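Long-range contacts in phosphate binding protein (Planctomyces limnophilus, PDB 4JWO), which probably binds phosphate and is thought to take part in its transport across the cytoplasmic membrane: residues D133-V139 / L286-K292; L163-A168 / F203-N208. All coordinates share one frame. Residue numbers count along the deposited sequence, not the author numbering.

Contact 1 (D133-V139 / L286-K292); sequences DYVEFQV and LFIYTTK
This is an antiparallel pairing of two neighbouring β-strands in the sheet of one lobe: 133-139 carries the start of strand 134-148 and 286-292 the end of strand 283-291. Their axes approach to 4.4 Å at 155°. Val135-Thr290 and Phe137-Ile288 are hydrogen-bonded pairs (CA-CA 5.5 and 5.1 Å); Tyr134-Thr291, Glu136-Tyr289 and Gln138-Phe287 are non-hydrogen-bonded pairs (4.2, 4.8 and 4.5 Å). The ladder runs from Lys292 N to Asp133 O (3.0 Å), through Val135 N to Thr290 O (2.7 Å), Thr290 N to Val135 O (3.2 Å), Phe137 N to Ile288 O (2.9 Å) and Ile288 N to Phe137 O (2.8 Å), to Val139 N to Leu286 O (2.8 Å). CA-H...O contacts lie between these rungs, as from Phe287 CA to Phe137 O (3.2 Å).

The fold is that of a two-lobed periplasmic binding protein, in which strands cross between lobes; on its other edge 286-292 pairs with strand 112-115. Val135, Phe137, Ile288 and Thr290 share one face, where helix 298-308 covers Phe137 (chi1 m) and Ile288 (m, m), while helix 326-340 also packs on Phe137. Val139 CG1 meets Ile288 CG1 at 4.0 Å.

Glu136, Gln138, Phe287 and Tyr289 occupy the other face. Glu136 is extended (t, t), and its OE1 receives a weak hydrogen bond from Tyr289 OH (2.6 Å), a hydroxyl also bonded to Ile119 N. The Tyr134 (chi1 p) and Tyr289 (m) rings meet obliquely, Tyr134 CD1 lying 3.7 Å from Tyr289 CE2.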
# COMPACT_ATOMS: atom_id res chain seq x y z
N ASP A 133 -15.63 19.24 5.24
CA ASP A 133 -15.30 18.69 6.54
C ASP A 133 -14.94 17.21 6.41
O ASP A 133 -15.79 16.34 6.61
CB ASP A 133 -16.50 18.86 7.47
CG ASP A 133 -16.15 18.68 8.93
OD1 ASP A 133 -14.99 18.30 9.24
OD2 ASP A 133 -17.03 18.93 9.78
N TYR A 134 -13.68 16.94 6.09
CA TYR A 134 -13.25 15.58 5.80
C TYR A 134 -13.22 14.70 7.05
O TYR A 134 -12.99 15.18 8.15
CB TYR A 134 -11.87 15.60 5.12
CG TYR A 134 -10.70 15.90 6.05
CD1 TYR A 134 -10.10 14.90 6.79
CD2 TYR A 134 -10.19 17.19 6.15
CE1 TYR A 134 -9.03 15.16 7.62
CE2 TYR A 134 -9.12 17.46 6.99
CZ TYR A 134 -8.54 16.44 7.72
OH TYR A 134 -7.48 16.70 8.55
N VAL A 135 -13.45 13.40 6.86
CA VAL A 135 -13.27 12.43 7.93
C VAL A 135 -12.31 11.35 7.46
O VAL A 135 -12.47 10.81 6.36
CB VAL A 135 -14.61 11.78 8.36
CG1 VAL A 135 -14.41 10.96 9.62
CG2 VAL A 135 -15.67 12.85 8.58
N GLU A 136 -11.31 11.05 8.28
CA GLU A 136 -10.26 10.11 7.91
C GLU A 136 -10.49 8.75 8.56
O GLU A 136 -10.72 8.66 9.76
CB GLU A 136 -8.91 10.67 8.35
CG GLU A 136 -7.75 9.72 8.31
CD GLU A 136 -6.48 10.39 8.77
OE1 GLU A 136 -6.08 11.39 8.13
OE2 GLU A 136 -5.89 9.95 9.79
N PHE A 137 -10.43 7.70 7.76
CA PHE A 137 -10.55 6.34 8.28
C PHE A 137 -9.34 5.49 7.90
O PHE A 137 -9.09 5.29 6.72
CB PHE A 137 -11.83 5.70 7.74
CG PHE A 137 -13.07 6.37 8.21
CD1 PHE A 137 -13.52 6.19 9.51
CD2 PHE A 137 -13.80 7.21 7.37
CE1 PHE A 137 -14.67 6.81 9.97
CE2 PHE A 137 -14.95 7.84 7.82
CZ PHE A 137 -15.39 7.63 9.13
N GLN A 138 -8.60 5.00 8.89
CA GLN A 138 -7.53 4.06 8.63
C GLN A 138 -8.14 2.67 8.43
O GLN A 138 -8.87 2.18 9.29
CB GLN A 138 -6.54 4.02 9.79
CG GLN A 138 -5.32 3.16 9.52
CD GLN A 138 -4.32 3.16 10.65
OE1 GLN A 138 -4.23 4.14 11.41
NE2 GLN A 138 -3.59 2.09 10.79
N VAL A 139 -7.86 2.04 7.30
CA VAL A 139 -8.60 0.83 6.94
C VAL A 139 -7.75 -0.43 6.79
O VAL A 139 -8.28 -1.54 6.79
CB VAL A 139 -9.45 1.03 5.66
CG1 VAL A 139 -10.45 2.16 5.89
CG2 VAL A 139 -8.56 1.34 4.45
N LEU A 286 -3.18 2.58 5.33
CA LEU A 286 -4.00 3.02 4.19
C LEU A 286 -5.27 3.67 4.70
O LEU A 286 -5.83 3.24 5.72
CB LEU A 286 -4.35 1.82 3.32
CG LEU A 286 -3.17 1.08 2.69
CD1 LEU A 286 -3.69 0.02 1.73
CD2 LEU A 286 -2.26 2.07 1.97
N PHE A 287 -5.75 4.69 3.99
CA PHE A 287 -6.88 5.48 4.43
C PHE A 287 -8.02 5.59 3.42
O PHE A 287 -7.81 5.53 2.21
CB PHE A 287 -6.44 6.90 4.80
CG PHE A 287 -5.32 6.94 5.80
CD1 PHE A 287 -5.59 6.96 7.16
CD2 PHE A 287 -4.00 6.94 5.39
CE1 PHE A 287 -4.56 6.99 8.09
CE2 PHE A 287 -2.96 6.97 6.31
CZ PHE A 287 -3.25 6.99 7.66
N ILE A 288 -9.21 5.77 3.96
CA ILE A 288 -10.38 6.14 3.18
C ILE A 288 -10.91 7.45 3.76
O ILE A 288 -11.06 7.57 4.98
CB ILE A 288 -11.47 5.05 3.25
CG1 ILE A 288 -11.12 3.89 2.32
CG2 ILE A 288 -12.84 5.63 2.91
CD1 ILE A 288 -11.43 4.15 0.85
N TYR A 289 -11.16 8.43 2.90
CA TYR A 289 -11.69 9.73 3.31
C TYR A 289 -13.07 9.95 2.72
O TYR A 289 -13.33 9.58 1.58
CB TYR A 289 -10.79 10.87 2.80
CG TYR A 289 -9.49 11.02 3.54
CD1 TYR A 289 -8.39 10.24 3.21
CD2 TYR A 289 -9.35 11.96 4.55
CE1 TYR A 289 -7.19 10.39 3.89
CE2 TYR A 289 -8.16 12.11 5.22
CZ TYR A 289 -7.09 11.33 4.89
OH TYR A 289 -5.90 11.49 5.57
N THR A 290 -13.95 10.55 3.51
CA THR A 290 -15.18 11.10 2.97
C THR A 290 -15.46 12.37 3.76
O THR A 290 -14.56 12.89 4.41
CB THR A 290 -16.34 10.08 3.02
OG1 THR A 290 -17.47 10.61 2.32
CG2 THR A 290 -16.73 9.78 4.45
N THR A 291 -16.68 12.89 3.69
CA THR A 291 -16.98 14.12 4.42
C THR A 291 -18.17 13.92 5.34
O THR A 291 -18.93 12.97 5.18
CB THR A 291 -17.23 15.31 3.47
OG1 THR A 291 -18.56 15.22 2.93
CG2 THR A 291 -16.23 15.31 2.33
N LYS A 292 -18.32 14.81 6.31
CA LYS A 292 -19.43 14.76 7.25
C LYS A 292 -20.75 14.93 6.50
O LYS A 292 -21.74 14.26 6.82
CB LYS A 292 -19.26 15.86 8.30
CG LYS A 292 -20.21 15.79 9.47
CD LYS A 292 -19.74 16.72 10.59
CE LYS A 292 -20.80 16.89 11.68
NZ LYS A 292 -21.03 15.63 12.43

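Contact 2 (L163-A168 / F203-N208); sequences LNKIWA and FTEVIN
A hydrogen bond from Asn164 ND2 to Asn208 OD1 (2.9 Å) ties together two helices of an α/β lobe in this two-lobed binding-protein fold. Asn164 (chi1 t, chi2 -116°) and Asn208 (chi1 m, chi2 -26°) bring their amides together where the backbones come nearest, CA to CA 5.4 Å. A water completes the link, accepting from Asn164 ND2 at 2.8 Å and donating to Asn208 O at 2.9 Å. Asn208 ND2 makes a weak hydrogen bond to Trp167 O (3.3 Å) and is also bonded to Ser213 O in the loop that follows, so this one amide reaches the end of the other helix as well as its own following loop. At the end of helix 160-167, Ala168 is the first residue to leave helical angles, with its CA 3.5 Å from Asn208 OD1.

Residues 163-167 are helical, and 203-208 lies on a helix that begins earlier in the chain. The axes run at 119° and are 9.4 Å apart at closest; the contact buries 325 Å² in all. Beside the asparagine pair, Leu163, Trp167, Phe203 and Ile207 direct their CA-CB bonds toward the opposite segment. Ile207 (m, m) sets its CG2 3.8 Å from Leu163 CB and 4.1 Å from Asn164 CB.

Toward the sheet, Leu163 and Phe203 touch strand 134-148, and Trp167 touches strands 189-192 and 237-242; Tyr240 stacks on Phe203. Phe203 (chi1 t) turns its ring edge to the face of Trp167 (chi1 m), a T-shaped pair with the Phe203 centroid 4.8 Å from that of the Trp167 five-membered ring and planes at 81°; Phe203 CE2 lies 3.6 Å from Trp167 CD1.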
# COMPACT_ATOMS: atom_id res chain seq x y z
N LEU A 163 18.74 0.44 -2.26
CA LEU A 163 17.65 -0.04 -3.10
C LEU A 163 17.39 0.93 -4.26
O LEU A 163 17.08 0.51 -5.38
CB LEU A 163 16.40 -0.29 -2.26
CG LEU A 163 16.56 -1.49 -1.30
CD1 LEU A 163 15.48 -1.51 -0.22
CD2 LEU A 163 16.56 -2.82 -2.06
N ASN A 164 17.54 2.23 -4.00
CA ASN A 164 17.37 3.24 -5.03
C ASN A 164 18.49 3.15 -6.06
O ASN A 164 18.27 3.28 -7.26
CB ASN A 164 17.29 4.64 -4.41
CG ASN A 164 17.35 5.74 -5.44
OD1 ASN A 164 18.29 6.54 -5.46
ND2 ASN A 164 16.34 5.81 -6.31
N LYS A 165 19.70 2.89 -5.59
CA LYS A 165 20.84 2.70 -6.47
C LYS A 165 20.56 1.57 -7.48
O LYS A 165 20.95 1.64 -8.64
CB LYS A 165 22.07 2.38 -5.63
CG LYS A 165 23.39 2.51 -6.33
CD LYS A 165 24.52 2.24 -5.34
CE LYS A 165 25.87 2.55 -5.93
NZ LYS A 165 26.95 2.22 -4.95
N ILE A 166 19.88 0.53 -7.01
CA ILE A 166 19.55 -0.63 -7.84
C ILE A 166 18.35 -0.36 -8.76
O ILE A 166 18.38 -0.69 -9.95
CB ILE A 166 19.23 -1.85 -6.97
CG1 ILE A 166 20.49 -2.33 -6.23
CG2 ILE A 166 18.66 -2.98 -7.81
CD1 ILE A 166 20.18 -3.28 -5.11
N TRP A 167 17.30 0.23 -8.21
CA TRP A 167 16.00 0.28 -8.88
C TRP A 167 15.66 1.57 -9.62
O TRP A 167 14.66 1.61 -10.35
CB TRP A 167 14.88 0.00 -7.87
CG TRP A 167 14.78 -1.45 -7.50
CD1 TRP A 167 15.25 -2.04 -6.36
CD2 TRP A 167 14.16 -2.49 -8.27
NE1 TRP A 167 14.95 -3.38 -6.37
CE2 TRP A 167 14.29 -3.69 -7.54
CE3 TRP A 167 13.51 -2.53 -9.51
CZ2 TRP A 167 13.79 -4.91 -7.99
CZ3 TRP A 167 13.02 -3.74 -9.97
CH2 TRP A 167 13.15 -4.91 -9.21
N ALA A 168 16.47 2.61 -9.44
CA ALA A 168 16.13 3.92 -10.00
C ALA A 168 15.95 3.85 -11.50
O ALA A 168 16.54 2.99 -12.17
CB ALA A 168 17.20 4.94 -9.67
N PHE A 203 6.34 0.61 -3.98
CA PHE A 203 7.79 0.40 -3.92
C PHE A 203 8.54 1.53 -4.60
O PHE A 203 9.46 2.11 -4.03
CB PHE A 203 8.14 -0.93 -4.57
CG PHE A 203 9.59 -1.30 -4.43
CD1 PHE A 203 10.05 -1.87 -3.25
CD2 PHE A 203 10.47 -1.07 -5.47
CE1 PHE A 203 11.39 -2.21 -3.11
CE2 PHE A 203 11.81 -1.40 -5.33
CZ PHE A 203 12.27 -1.98 -4.14
N THR A 204 8.13 1.87 -5.81
CA THR A 204 8.83 2.93 -6.53
C THR A 204 8.68 4.29 -5.85
O THR A 204 9.63 5.06 -5.81
CB THR A 204 8.42 3.02 -8.01
OG1 THR A 204 7.03 3.35 -8.11
CG2 THR A 204 8.70 1.71 -8.71
N GLU A 205 7.50 4.58 -5.30
CA GLU A 205 7.29 5.85 -4.60
C GLU A 205 8.29 6.04 -3.46
O GLU A 205 8.94 7.08 -3.35
CB GLU A 205 5.86 5.94 -4.03
CG GLU A 205 5.58 7.17 -3.17
CD GLU A 205 4.22 7.11 -2.48
OE1 GLU A 205 3.33 6.35 -2.95
OE2 GLU A 205 4.03 7.80 -1.46
N VAL A 206 8.43 5.02 -2.62
CA VAL A 206 9.20 5.22 -1.40
C VAL A 206 10.68 4.91 -1.56
O VAL A 206 11.50 5.40 -0.79
CB VAL A 206 8.59 4.49 -0.18
CG1 VAL A 206 7.15 4.96 0.03
CG2 VAL A 206 8.67 2.97 -0.36
N ILE A 207 11.01 4.15 -2.60
CA ILE A 207 12.41 3.84 -2.88
C ILE A 207 13.03 4.83 -3.86
O ILE A 207 14.17 5.29 -3.66
CB ILE A 207 12.58 2.39 -3.41
CG1 ILE A 207 12.17 1.37 -2.33
CG2 ILE A 207 14.02 2.15 -3.84
CD1 ILE A 207 12.87 1.57 -0.98
N ASN A 208 12.29 5.18 -4.92
CA ASN A 208 12.83 6.08 -5.93
C ASN A 208 12.35 7.51 -5.84
O ASN A 208 13.04 8.44 -6.28
CB ASN A 208 12.55 5.53 -7.33
CG ASN A 208 13.25 4.22 -7.59
OD1 ASN A 208 14.29 3.95 -7.00
ND2 ASN A 208 12.70 3.41 -8.48
O HOH W 1 15.44 8.02 -7.82

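The two contacts lie on opposite sides of the chain's centre, their centres 29 Å apart and their nearest atoms about 9 Å apart, without touching. Contact 1 builds a sheet in one lobe, and contact 2 joins helices in the other; both segments of contact 2 come between those of contact 1 in sequence. Strand 134-148 connects them physically: its first residues (134-139) pair in contact 1, and further along Leu144 and Val146 touch Phe203, with Val146 also touching Leu163. In binding proteins of this type the ligand lies in the cleft between the lobes; neither contact contains an identified phosphate-binding residue.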